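Local coordinates for dnab-like replicative helicase (Bacillus phage SPP1, PDB 3BH0), which probably unwinds double-stranded DNA in the 5'-3' direction during phage replication, using ATP hydrolysed by the ATPase domain that makes up this chain, at residues A[109-114]-A[154-159]; A[211-216]-A[224-229]; A[265-270]-A[274-279]; A[281-286]-A[292-297]. All coordinates share one frame; numbering follows the deposited sequence.

Contact 1. Residues A[109-114]-A[154-159]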
loop_
_atom_site.group_PDB
_atom_site.type_symbol
_atom_site.label_atom_id
_atom_site.label_comp_id
_atom_site.label_asym_id
_atom_site.label_seq_id
_atom_site.Cartn_x
_atom_site.Cartn_y
_atom_site.Cartn_z
ATOM N N LYS A 109 -13.995 -3.869 -10.973
ATOM C CA LYS A 109 -14.463 -2.797 -11.843
ATOM C C LYS A 109 -14.123 -1.426 -11.252
ATOM O O LYS A 109 -13.561 -0.571 -11.934
ATOM C CB LYS A 109 -15.980 -2.890 -12.052
ATOM C CG LYS A 109 -16.466 -3.981 -13.001
ATOM C CD LYS A 109 -17.754 -3.527 -13.688
ATOM C CE LYS A 109 -18.690 -4.672 -13.934
ATOM N NZ LYS A 109 -19.297 -5.147 -12.674
ATOM N N GLU A 110 -14.462 -1.247 -9.978
ATOM C CA GLU A 110 -14.268 0.002 -9.255
ATOM C C GLU A 110 -12.800 0.381 -9.071
ATOM O O GLU A 110 -12.455 1.539 -9.168
ATOM C CB GLU A 110 -14.948 -0.105 -7.903
ATOM C CG GLU A 110 -15.640 1.152 -7.464
ATOM C CD GLU A 110 -16.609 0.910 -6.303
ATOM O OE1 GLU A 110 -17.367 -0.094 -6.334
ATOM O OE2 GLU A 110 -16.626 1.737 -5.366
ATOM N N ASN A 111 -11.954 -0.608 -8.796
ATOM C CA ASN A 111 -10.503 -0.435 -8.729
ATOM C C ASN A 111 -9.927 -0.056 -10.075
ATOM O O ASN A 111 -9.082 0.821 -10.167
ATOM C CB ASN A 111 -9.818 -1.725 -8.219
ATOM C CG ASN A 111 -10.004 -1.942 -6.717
ATOM O OD1 ASN A 111 -9.288 -1.369 -5.907
ATOM N ND2 ASN A 111 -10.976 -2.763 -6.347
ATOM N N ILE A 112 -10.392 -0.736 -11.120
ATOM C CA ILE A 112 -9.901 -0.539 -12.492
ATOM C C ILE A 112 -10.206 0.864 -13.024
ATOM O O ILE A 112 -9.359 1.469 -13.688
ATOM C CB ILE A 112 -10.431 -1.652 -13.458
ATOM C CG1 ILE A 112 -9.750 -2.981 -13.146
ATOM C CG2 ILE A 112 -10.168 -1.292 -14.917
ATOM C CD1 ILE A 112 -10.453 -4.181 -13.707
ATOM N N LYS A 113 -11.396 1.385 -12.726
ATOM C CA LYS A 113 -11.737 2.761 -13.127
ATOM C C LYS A 113 -10.807 3.776 -12.476
ATOM O O LYS A 113 -10.323 4.680 -13.150
ATOM C CB LYS A 113 -13.210 3.096 -12.871
ATOM C CG LYS A 113 -14.153 2.528 -13.941
ATOM C CD LYS A 113 -15.617 2.789 -13.595
ATOM C CE LYS A 113 -16.575 2.396 -14.733
ATOM N NZ LYS A 113 -17.022 0.984 -14.637
ATOM N N ARG A 114 -10.513 3.597 -11.187
ATOM C CA ARG A 114 -9.543 4.471 -10.522
ATOM C C ARG A 114 -8.159 4.406 -11.176
ATOM O O ARG A 114 -7.500 5.432 -11.371
ATOM C CB ARG A 114 -9.398 4.126 -9.049
ATOM C CG ARG A 114 -10.544 4.483 -8.180
ATOM C CD ARG A 114 -10.199 4.017 -6.793
ATOM N NE ARG A 114 -11.185 4.429 -5.812
ATOM C CZ ARG A 114 -10.957 5.297 -4.830
ATOM N NH1 ARG A 114 -9.752 5.861 -4.683
ATOM N NH2 ARG A 114 -11.948 5.592 -3.985
ATOM N N ILE A 154 -0.986 -6.203 -12.280
ATOM C CA ILE A 154 -1.904 -5.925 -11.213
ATOM C C ILE A 154 -2.932 -7.021 -11.283
ATOM O O ILE A 154 -3.622 -7.165 -12.286
ATOM C CB ILE A 154 -2.604 -4.553 -11.399
ATOM C CG1 ILE A 154 -1.584 -3.420 -11.541
ATOM C CG2 ILE A 154 -3.596 -4.270 -10.250
ATOM C CD1 ILE A 154 -1.189 -2.765 -10.245
ATOM N N ASN A 155 -3.007 -7.824 -10.238
ATOM C CA ASN A 155 -4.102 -8.761 -10.090
ATOM C C ASN A 155 -5.001 -8.199 -9.036
ATOM O O ASN A 155 -4.532 -7.483 -8.139
ATOM C CB ASN A 155 -3.617 -10.137 -9.634
ATOM C CG ASN A 155 -2.762 -10.824 -10.672
ATOM O OD1 ASN A 155 -1.520 -10.815 -10.586
ATOM N ND2 ASN A 155 -3.415 -11.410 -11.676
ATOM N N ILE A 156 -6.287 -8.520 -9.139
ATOM C CA ILE A 156 -7.255 -8.060 -8.164
ATOM C C ILE A 156 -8.096 -9.224 -7.668
ATOM O O ILE A 156 -8.634 -9.983 -8.468
ATOM C CB ILE A 156 -8.158 -6.928 -8.706
ATOM C CG1 ILE A 156 -7.305 -5.784 -9.279
ATOM C CG2 ILE A 156 -9.084 -6.420 -7.593
ATOM C CD1 ILE A 156 -8.095 -4.633 -9.944
ATOM N N PHE A 157 -8.208 -9.350 -6.343
ATOM C CA PHE A 157 -9.073 -10.344 -5.729
ATOM C C PHE A 157 -10.138 -9.639 -4.900
ATOM O O PHE A 157 -9.865 -9.152 -3.801
ATOM C CB PHE A 157 -8.258 -11.316 -4.855
ATOM C CG PHE A 157 -7.274 -12.169 -5.632
ATOM C CD1 PHE A 157 -7.576 -13.492 -5.938
ATOM C CD2 PHE A 157 -6.048 -11.645 -6.050
ATOM C CE1 PHE A 157 -6.684 -14.272 -6.652
ATOM C CE2 PHE A 157 -5.132 -12.438 -6.755
ATOM C CZ PHE A 157 -5.457 -13.758 -7.051
ATOM N N ASP A 158 -11.354 -9.607 -5.428
ATOM C CA ASP A 158 -12.402 -8.751 -4.887
ATOM C C ASP A 158 -13.471 -9.449 -4.047
ATOM O O ASP A 158 -14.479 -8.844 -3.725
ATOM C CB ASP A 158 -13.052 -7.913 -6.014
ATOM C CG ASP A 158 -14.027 -8.716 -6.875
ATOM O OD1 ASP A 158 -14.151 -9.948 -6.670
ATOM O OD2 ASP A 158 -14.675 -8.100 -7.759
ATOM N N LYS A 159 -13.248 -10.707 -3.687
ATOM C CA LYS A 159 -14.180 -11.443 -2.823
ATOM C C LYS A 159 -14.375 -10.756 -1.476
ATOM O O LYS A 159 -13.403 -10.377 -0.805
ATOM C CB LYS A 159 -13.691 -12.867 -2.611
ATOM C CG LYS A 159 -14.766 -13.798 -2.123
ATOM C CD LYS A 159 -14.184 -15.135 -1.712
ATOM C CE LYS A 159 -15.297 -16.057 -1.264
ATOM N NZ LYS A 159 -14.917 -16.706 0.021
#
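N111 and I156 form the tight part of this helix-on-strand contact. The evidence is a single methyl group: I156 CD1 lies 3.8 Å from N111 CB and, on the neighbouring helical position, 4.0 Å from I112 CG1. I156 carries its CG1 branch anti to the carbonyl carbon and then runs on extended (chi2 176°), which pushes CD1 straight out from strand 154-157 to the helix surface. It is the strand residue with most of its surface taken up here, although the CA atoms of N111 and I156 remain 8.3 Å apart.

N111 is buried and meets the methyl only through its CB. Its amide end is engaged elsewhere: ND2 gives a hydrogen bond to the backbone O of G107 and a weak one to S103 OG, so the aliphatic base of the residue is left for packing. I112 marks the change to the loose side. Its bond from CA to CB does not aim at the strand, its side chain meets that of I156 at a slant, and it is only partly buried. The side beyond it, with the exposed K109 and K113, faces solvent. At the end of the strand D158 does not touch 109-114, but its OD2 accepts from the backbone N of K108, where helix 108-119 begins.

Strand 154-157 is the outermost strand on one side of the sheet and hydrogen-bonds to its parallel neighbour 98-103. Helix 108-119, packing on this outermost strand, belongs to the alpha/beta layering of the P-loop NTPase fold.

Contact 2. Residues A[211-216]-A[224-229]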
loop_
_atom_site.group_PDB
_atom_site.type_symbol
_atom_site.label_atom_id
_atom_site.label_comp_id
_atom_site.label_asym_id
_atom_site.label_seq_id
_atom_site.Cartn_x
_atom_site.Cartn_y
_atom_site.Cartn_z
ATOM N N ARG A 211 -0.267 -11.143 13.097
ATOM C CA ARG A 211 0.797 -12.157 13.176
ATOM C C ARG A 211 0.879 -12.969 11.902
ATOM O O ARG A 211 1.975 -13.158 11.350
ATOM C CB ARG A 211 0.593 -13.103 14.368
ATOM C CG ARG A 211 0.950 -12.501 15.701
ATOM C CD ARG A 211 0.892 -13.543 16.806
ATOM N NE ARG A 211 -0.437 -14.145 16.930
ATOM C CZ ARG A 211 -1.371 -13.696 17.755
ATOM N NH1 ARG A 211 -1.107 -12.645 18.514
ATOM N NH2 ARG A 211 -2.567 -14.295 17.831
ATOM N N ASP A 212 -0.284 -13.421 11.430
ATOM C CA ASP A 212 -0.371 -14.283 10.253
ATOM C C ASP A 212 0.071 -13.565 8.969
ATOM O O ASP A 212 0.719 -14.176 8.087
ATOM C CB ASP A 212 -1.786 -14.894 10.128
ATOM C CG ASP A 212 -2.118 -15.873 11.278
ATOM O OD1 ASP A 212 -1.233 -16.118 12.129
ATOM O OD2 ASP A 212 -3.255 -16.400 11.348
ATOM N N LEU A 213 -0.253 -12.268 8.880
ATOM C CA LEU A 213 0.142 -11.457 7.718
ATOM C C LEU A 213 1.645 -11.302 7.643
ATOM O O LEU A 213 2.228 -11.316 6.560
ATOM C CB LEU A 213 -0.549 -10.077 7.710
ATOM C CG LEU A 213 -1.996 -10.097 7.203
ATOM C CD1 LEU A 213 -2.671 -8.744 7.350
ATOM C CD2 LEU A 213 -2.105 -10.611 5.750
ATOM N N LYS A 214 2.273 -11.149 8.800
ATOM C CA LYS A 214 3.730 -11.020 8.868
ATOM C C LYS A 214 4.408 -12.379 8.587
ATOM O O LYS A 214 5.388 -12.453 7.831
ATOM C CB LYS A 214 4.145 -10.417 10.225
ATOM C CG LYS A 214 5.652 -10.361 10.518
ATOM C CD LYS A 214 6.470 -9.812 9.357
ATOM C CE LYS A 214 7.940 -9.671 9.719
ATOM N NZ LYS A 214 8.681 -9.067 8.568
ATOM N N LYS A 215 3.876 -13.440 9.198
ATOM C CA LYS A 215 4.348 -14.808 8.959
ATOM C C LYS A 215 4.272 -15.141 7.457
ATOM O O LYS A 215 5.237 -15.639 6.879
ATOM C CB LYS A 215 3.531 -15.813 9.786
ATOM C CG LYS A 215 4.318 -17.064 10.137
ATOM C CD LYS A 215 3.441 -18.216 10.581
ATOM C CE LYS A 215 3.223 -18.214 12.087
ATOM N NZ LYS A 215 2.509 -19.467 12.508
ATOM N N MET A 216 3.131 -14.829 6.836
ATOM C CA MET A 216 2.952 -14.985 5.397
ATOM C C MET A 216 3.989 -14.209 4.579
ATOM O O MET A 216 4.567 -14.749 3.635
ATOM C CB MET A 216 1.543 -14.569 4.982
ATOM C CG MET A 216 1.301 -14.653 3.471
ATOM S SD MET A 216 -0.393 -14.261 3.014
ATOM C CE MET A 216 -0.367 -12.469 3.171
ATOM N N VAL A 224 4.043 -7.700 2.083
ATOM C CA VAL A 224 2.633 -7.514 2.422
ATOM C C VAL A 224 2.419 -6.054 2.782
ATOM O O VAL A 224 3.158 -5.502 3.592
ATOM C CB VAL A 224 2.186 -8.436 3.560
ATOM C CG1 VAL A 224 0.726 -8.199 3.912
ATOM C CG2 VAL A 224 2.406 -9.896 3.146
ATOM N N ILE A 225 1.447 -5.435 2.110
ATOM C CA ILE A 225 1.033 -4.063 2.370
ATOM C C ILE A 225 -0.448 -4.056 2.778
ATOM O O ILE A 225 -1.339 -4.256 1.947
ATOM C CB ILE A 225 1.277 -3.118 1.163
ATOM C CG1 ILE A 225 2.765 -3.081 0.779
ATOM C CG2 ILE A 225 0.847 -1.722 1.512
ATOM C CD1 ILE A 225 3.060 -2.358 -0.516
ATOM N N ALA A 226 -0.692 -3.847 4.068
ATOM C CA ALA A 226 -2.034 -3.761 4.579
ATOM C C ALA A 226 -2.436 -2.312 4.892
ATOM O O ALA A 226 -1.745 -1.586 5.627
ATOM C CB ALA A 226 -2.207 -4.664 5.807
ATOM N N LEU A 227 -3.554 -1.905 4.297
ATOM C CA LEU A 227 -4.256 -0.688 4.650
ATOM C C LEU A 227 -4.997 -0.922 5.966
ATOM O O LEU A 227 -5.503 -2.014 6.219
ATOM C CB LEU A 227 -5.237 -0.283 3.534
ATOM C CG LEU A 227 -4.705 0.602 2.407
ATOM C CD1 LEU A 227 -3.527 -0.049 1.710
ATOM C CD2 LEU A 227 -5.786 0.944 1.390
ATOM N N SER A 228 -5.061 0.122 6.787
ATOM C CA SER A 228 -5.639 0.033 8.107
ATOM C C SER A 228 -6.339 1.328 8.469
ATOM O O SER A 228 -5.855 2.428 8.179
ATOM C CB SER A 228 -4.561 -0.281 9.147
ATOM O OG SER A 228 -5.069 -0.112 10.459
ATOM N N GLN A 229 -7.480 1.187 9.123
ATOM C CA GLN A 229 -8.235 2.326 9.591
ATOM C C GLN A 229 -7.567 2.808 10.861
ATOM O O GLN A 229 -6.623 2.182 11.333
ATOM C CB GLN A 229 -9.702 1.929 9.818
ATOM C CG GLN A 229 -9.992 1.030 11.037
ATOM C CD GLN A 229 -11.389 0.351 10.956
ATOM O OE1 GLN A 229 -12.238 0.743 10.165
ATOM N NE2 GLN A 229 -11.603 -0.665 11.772
#
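M216 N donates to D212 O at 2.8 Å, the shortest polar bond in the two segments and one internal to the helix, whose residue M216 packs against V224. No hydrogen bond links helix 211-216 to strand 224-228, and the contact is mainly apolar packing. M216 leaves the backbone with CG anti to N, continues extended, and bends only at the thioether (chi3 76°). That bend brings the terminal methyl CE to 3.8 Å from V224 CG2.

V224 CG2 meets both helix residues, since besides M216 CE it lies 3.7 Å from the backbone O of L213. CG1 packs on the same leucine, with 4.1 Å to L213 CD2. The second methyl of that leucine, CD1, extends further along the strand to A226 CB at 4.4 Å, a looser approach. L213 therefore straddles two residues, V224 and A226, whose bonds from CA to CB both aim at the helix. The side chains of L213 and M216 each cross V224 at about a right angle. All four residues are buried.

The axes of helix 211-216 and strand 224-228 approach to 9.2 Å with their directions 154° apart, as expected where a helix returns over the sheet. Helix 202-220 is the crossover of a beta-alpha-beta unit that starts from strand 183-188 and ends in strand 223-228. L213 also touches I187 of the first of these strands and F70 of strand 70-74, while M216 packs on I167 and W168 of helix 164-176, the neighbouring helix on this side.

Contact 3. Residues A[265-270]-A[274-279]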
loop_
_atom_site.group_PDB
_atom_site.type_symbol
_atom_site.label_atom_id
_atom_site.label_comp_id
_atom_site.label_asym_id
_atom_site.label_seq_id
_atom_site.Cartn_x
_atom_site.Cartn_y
_atom_site.Cartn_z
ATOM N N ARG A 265 -3.681 14.713 5.666
ATOM C CA ARG A 265 -3.927 15.766 4.690
ATOM C C ARG A 265 -4.438 16.995 5.453
ATOM O O ARG A 265 -5.609 17.062 5.813
ATOM C CB ARG A 265 -4.931 15.249 3.668
ATOM C CG ARG A 265 -5.103 16.105 2.443
ATOM C CD ARG A 265 -6.136 15.486 1.521
ATOM N NE ARG A 265 -7.106 16.493 1.114
ATOM C CZ ARG A 265 -8.396 16.491 1.442
ATOM N NH1 ARG A 265 -8.913 15.507 2.168
ATOM N NH2 ARG A 265 -9.176 17.480 1.029
ATOM N N ASP A 266 -3.545 17.944 5.734
ATOM C CA ASP A 266 -3.845 19.062 6.653
ATOM C C ASP A 266 -5.091 19.867 6.280
ATOM O O ASP A 266 -5.814 20.337 7.167
ATOM C CB ASP A 266 -2.631 20.003 6.834
ATOM C CG ASP A 266 -2.803 20.984 8.008
ATOM O OD1 ASP A 266 -2.098 20.863 9.032
ATOM O OD2 ASP A 266 -3.647 21.888 7.934
ATOM N N ASP A 267 -5.341 20.017 4.978
ATOM C CA ASP A 267 -6.425 20.888 4.508
ATOM C C ASP A 267 -7.820 20.262 4.606
ATOM O O ASP A 267 -8.825 20.942 4.366
ATOM C CB ASP A 267 -6.132 21.499 3.108
ATOM C CG ASP A 267 -6.070 20.458 1.993
ATOM O OD1 ASP A 267 -6.397 19.278 2.239
ATOM O OD2 ASP A 267 -5.699 20.827 0.859
ATOM N N TYR A 268 -7.873 18.981 4.974
ATOM C CA TYR A 268 -9.117 18.361 5.410
ATOM C C TYR A 268 -9.539 18.939 6.755
ATOM O O TYR A 268 -10.714 19.164 6.988
ATOM C CB TYR A 268 -8.998 16.836 5.519
ATOM C CG TYR A 268 -10.296 16.159 5.912
ATOM C CD1 TYR A 268 -11.289 15.914 4.955
ATOM C CD2 TYR A 268 -10.542 15.776 7.229
ATOM C CE1 TYR A 268 -12.491 15.309 5.291
ATOM C CE2 TYR A 268 -11.746 15.159 7.585
ATOM C CZ TYR A 268 -12.717 14.925 6.606
ATOM O OH TYR A 268 -13.925 14.313 6.925
ATOM N N TYR A 269 -8.566 19.185 7.626
ATOM C CA TYR A 269 -8.824 19.597 9.002
ATOM C C TYR A 269 -8.878 21.119 9.218
ATOM O O TYR A 269 -9.783 21.622 9.894
ATOM C CB TYR A 269 -7.808 18.954 9.953
ATOM C CG TYR A 269 -8.012 17.470 10.118
ATOM C CD1 TYR A 269 -9.213 16.962 10.637
ATOM C CD2 TYR A 269 -7.025 16.571 9.745
ATOM C CE1 TYR A 269 -9.418 15.597 10.774
ATOM C CE2 TYR A 269 -7.223 15.208 9.884
ATOM C CZ TYR A 269 -8.420 14.731 10.399
ATOM O OH TYR A 269 -8.611 13.384 10.543
ATOM N N ASP A 270 -7.905 21.843 8.668
ATOM C CA ASP A 270 -7.906 23.290 8.747
ATOM C C ASP A 270 -8.005 23.833 7.332
ATOM O O ASP A 270 -7.129 23.587 6.508
ATOM C CB ASP A 270 -6.644 23.792 9.459
ATOM C CG ASP A 270 -6.287 25.238 9.094
ATOM O OD1 ASP A 270 -7.177 26.024 8.691
ATOM O OD2 ASP A 270 -5.096 25.582 9.205
ATOM N N GLU A 274 -1.596 26.299 5.382
ATOM C CA GLU A 274 -0.519 26.773 4.528
ATOM C C GLU A 274 0.064 25.606 3.718
ATOM O O GLU A 274 1.028 25.777 2.961
ATOM C CB GLU A 274 0.566 27.450 5.376
ATOM C CG GLU A 274 0.028 28.463 6.398
ATOM C CD GLU A 274 1.099 28.974 7.374
ATOM O OE1 GLU A 274 2.210 29.364 6.911
ATOM O OE2 GLU A 274 0.811 28.989 8.605
ATOM N N SER A 275 -0.539 24.426 3.874
ATOM C CA SER A 275 -0.070 23.207 3.208
ATOM C C SER A 275 -1.093 22.685 2.205
ATOM O O SER A 275 -1.267 21.469 2.078
ATOM C CB SER A 275 0.246 22.118 4.250
ATOM O OG SER A 275 1.088 22.610 5.290
ATOM N N LYS A 276 -1.752 23.601 1.491
ATOM C CA LYS A 276 -2.838 23.259 0.555
ATOM C C LYS A 276 -2.485 22.176 -0.459
ATOM O O LYS A 276 -1.522 22.303 -1.204
ATOM C CB LYS A 276 -3.330 24.502 -0.196
ATOM C CG LYS A 276 -4.643 24.260 -0.969
ATOM C CD LYS A 276 -4.913 25.305 -2.058
ATOM C CE LYS A 276 -6.368 25.200 -2.568
ATOM N NZ LYS A 276 -6.685 26.242 -3.600
ATOM N N ASN A 277 -3.292 21.119 -0.485
ATOM C CA ASN A 277 -3.112 20.000 -1.406
ATOM C C ASN A 277 -1.847 19.177 -1.128
ATOM O O ASN A 277 -1.285 18.555 -2.029
ATOM C CB ASN A 277 -3.155 20.488 -2.861
ATOM C CG ASN A 277 -4.527 21.019 -3.270
ATOM O OD1 ASN A 277 -4.652 21.718 -4.274
ATOM N ND2 ASN A 277 -5.556 20.677 -2.511
ATOM N N ILE A 278 -1.408 19.176 0.129
ATOM C CA ILE A 278 -0.275 18.347 0.556
ATOM C C ILE A 278 -0.763 17.157 1.396
ATOM O O ILE A 278 -1.501 17.322 2.363
ATOM C CB ILE A 278 0.791 19.158 1.345
ATOM C CG1 ILE A 278 1.455 20.234 0.460
ATOM C CG2 ILE A 278 1.823 18.230 1.979
ATOM C CD1 ILE A 278 2.427 19.707 -0.600
ATOM N N VAL A 279 -0.364 15.960 0.982
ATOM C CA VAL A 279 -0.520 14.781 1.792
ATOM C C VAL A 279 0.856 14.453 2.340
ATOM O O VAL A 279 1.794 14.213 1.575
ATOM C CB VAL A 279 -1.075 13.591 0.977
ATOM C CG1 VAL A 279 -0.922 12.275 1.750
ATOM C CG2 VAL A 279 -2.535 13.824 0.652
#
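R265 lays its aliphatic part against V279, with R265 CG 3.9 Å from V279 CG2. The methyl lies beside CB, CG and CD of the arginine, and the chain then bends at chi3 (131°) and takes the guanidinium away. NH1 is hydrogen-bonded to the backbone O of S78, and R265 NE forms a salt bridge to D267 OD1 at 3.1 Å.

D266 comes next and gives little across the contact: its CB stands 4.4 Å from S275 CB. Its backbone O accepts from both Y269 N and D270 N, the two bonds belonging to a short, weakly bonded helical turn.

D267 carries the polar link. Its CG sits between the backbone N and the carbonyl carbon, and OD2 receives the backbone N of N277 at 2.8 Å, nearly straight (162°). The donor comes from above the carboxylate plane, 43° out of it. N277 ND2 adds a weak bond to the same oxygen at 3.4 Å, its amide almost perpendicular to the carboxylate. N277 is the third residue of the type II turn S275-I278, closed by I278 N to S275 O at 3.0 Å.

The two oxygens of D267 thus have separate tasks, OD1 facing the arginine and OD2 the turn. With K300 nearby as a long, weak ion-pair partner, this setting would be expected to keep the carboxylate ionised and to fix its rotation.

Contact 4. Residues A[281-286]-A[292-297]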
loop_
_atom_site.group_PDB
_atom_site.type_symbol
_atom_site.label_atom_id
_atom_site.label_comp_id
_atom_site.label_asym_id
_atom_site.label_seq_id
_atom_site.Cartn_x
_atom_site.Cartn_y
_atom_site.Cartn_z
ATOM N N VAL A 281 3.182 11.750 4.188
ATOM C CA VAL A 281 3.384 10.371 4.551
ATOM C C VAL A 281 4.269 10.352 5.788
ATOM O O VAL A 281 5.470 10.622 5.717
ATOM C CB VAL A 281 4.016 9.582 3.395
ATOM C CG1 VAL A 281 4.196 8.133 3.774
ATOM C CG2 VAL A 281 3.154 9.686 2.150
ATOM N N ILE A 282 3.664 10.059 6.931
ATOM C CA ILE A 282 4.411 9.986 8.176
ATOM C C ILE A 282 4.825 8.543 8.443
ATOM O O ILE A 282 3.974 7.707 8.740
ATOM C CB ILE A 282 3.586 10.512 9.381
ATOM C CG1 ILE A 282 2.892 11.824 9.023
ATOM C CG2 ILE A 282 4.463 10.630 10.627
ATOM C CD1 ILE A 282 1.829 12.273 10.042
ATOM N N ILE A 283 6.123 8.266 8.312
ATOM C CA ILE A 283 6.736 6.983 8.673
ATOM C C ILE A 283 6.862 6.934 10.202
ATOM O O ILE A 283 7.774 7.519 10.774
ATOM C CB ILE A 283 8.130 6.799 7.990
ATOM C CG1 ILE A 283 7.996 6.661 6.469
ATOM C CG2 ILE A 283 8.826 5.553 8.492
ATOM C CD1 ILE A 283 7.820 7.979 5.693
ATOM N N ALA A 284 5.919 6.267 10.863
ATOM C CA ALA A 284 5.858 6.269 12.330
ATOM C C ALA A 284 6.671 5.117 12.924
ATOM O O ALA A 284 7.043 5.144 14.095
ATOM C CB ALA A 284 4.433 6.206 12.794
ATOM N N LYS A 285 6.938 4.108 12.100
ATOM C CA LYS A 285 7.767 2.989 12.483
ATOM C C LYS A 285 8.584 2.536 11.294
ATOM O O LYS A 285 8.080 2.426 10.163
ATOM C CB LYS A 285 6.945 1.820 13.025
ATOM C CG LYS A 285 7.825 0.762 13.644
ATOM C CD LYS A 285 7.085 -0.516 13.960
ATOM C CE LYS A 285 8.073 -1.557 14.533
ATOM N NZ LYS A 285 7.470 -2.893 14.524
ATOM N N HIS A 286 9.862 2.293 11.563
ATOM C CA HIS A 286 10.776 1.806 10.562
ATOM C C HIS A 286 11.838 0.928 11.233
ATOM O O HIS A 286 12.739 1.429 11.927
ATOM C CB HIS A 286 11.410 2.971 9.794
ATOM C CG HIS A 286 12.065 2.547 8.521
ATOM N ND1 HIS A 286 12.515 3.444 7.580
ATOM C CD2 HIS A 286 12.332 1.317 8.026
ATOM C CE1 HIS A 286 13.042 2.785 6.564
ATOM N NE2 HIS A 286 12.946 1.493 6.813
ATOM N N GLY A 292 10.401 9.534 9.900
ATOM C CA GLY A 292 10.240 10.914 9.478
ATOM C C GLY A 292 9.061 11.048 8.545
ATOM O O GLY A 292 8.399 10.059 8.232
ATOM N N THR A 293 8.834 12.273 8.087
ATOM C CA THR A 293 7.679 12.628 7.283
ATOM C C THR A 293 8.115 12.926 5.861
ATOM O O THR A 293 9.122 13.585 5.645
ATOM C CB THR A 293 6.977 13.876 7.879
ATOM O OG1 THR A 293 6.455 13.564 9.178
ATOM C CG2 THR A 293 5.849 14.366 6.988
ATOM N N VAL A 294 7.344 12.437 4.894
ATOM C CA VAL A 294 7.543 12.723 3.477
ATOM C C VAL A 294 6.266 13.375 2.908
ATOM O O VAL A 294 5.199 12.777 2.897
ATOM C CB VAL A 294 7.886 11.413 2.705
ATOM C CG1 VAL A 294 7.722 11.588 1.188
ATOM C CG2 VAL A 294 9.302 10.910 3.076
ATOM N N SER A 295 6.384 14.614 2.439
ATOM C CA SER A 295 5.247 15.334 1.888
ATOM C C SER A 295 5.107 15.061 0.405
ATOM O O SER A 295 6.098 14.910 -0.304
ATOM C CB SER A 295 5.390 16.832 2.143
ATOM O OG SER A 295 5.562 17.091 3.528
ATOM N N LEU A 296 3.868 14.982 -0.054
ATOM C CA LEU A 296 3.575 14.803 -1.467
ATOM C C LEU A 296 2.443 15.733 -1.876
ATOM O O LEU A 296 1.564 16.028 -1.081
ATOM C CB LEU A 296 3.142 13.362 -1.756
ATOM C CG LEU A 296 4.045 12.166 -1.472
ATOM C CD1 LEU A 296 3.239 10.906 -1.727
ATOM C CD2 LEU A 296 5.279 12.203 -2.360
ATOM N N ALA A 297 2.476 16.174 -3.129
ATOM C CA ALA A 297 1.405 16.960 -3.719
ATOM C C ALA A 297 0.338 15.990 -4.185
ATOM O O ALA A 297 0.614 15.085 -4.961
ATOM C CB ALA A 297 1.922 17.800 -4.892
#
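I283 packs over G292 and V294 and shows how strands 281-286 and 292-297 fit. Its CB is 3.3 Å from G292 O, the same oxygen that accepts the I283 backbone N at 2.9 Å. CG1, anti to the carbonyl carbon, moves slightly off, to 3.8 Å from G292 O. The chain then turns at chi2 (80°), and CD1 folds back to 3.3 Å from that oxygen. The same methyl lies 4.2 Å from V294 CG2, roughly at right angles to its approach to the oxygen. The branch therefore curls past one carbonyl oxygen and ends near a methyl. The backbone angles of G292 (phi 152°, psi -179°) suit a residue without a side chain.

The next hydrogen-bonded pair, V281 with V294, is the better bonded of the two. V281 N gives to V294 O at 2.6 Å and V294 N returns the bond to V281 O at 2.7 Å, whereas the bond from G292 N to I283 O is weak. V281 CG2 also reaches L296 CD1 on the buried face. There helix 56-62 lies over the strands, with M61 touching both I283 and V294.

On the other face, I282 and T293 form the non-hydrogen-bonded pair, their side chains side by side and pointing the same way. T293 is exposed.

Two consecutive antiparallel strands joined by a short loop, with such paired bonds, form a beta hairpin, here part of the antiparallel extension of the parallel sheet in this P-loop ATPase domain.

All four contacts reach one mixed sheet, but at different depths. Contact 2 is fully buried and mainly apolar, without a hydrogen bond across it, a crossover helix on a central parallel strand. Contact 1 repeats that helix-on-strand theme at an outer strand, with less area and a side open to solvent. Contact 3 is the surface member, whose polar link is a carboxylate, beside an arginine-on-valine packing, and contact 4 is mainly backbone hydrogen bonding with a buried apolar face. Contacts 3 and 4 share strand 278-286 and touch directly, V279 O lying 2.7 Å from L296 N, a probable hydrogen bond. Contacts 1 and 4 lie on opposite sides of the chain's centre, their centres about 26 Å apart.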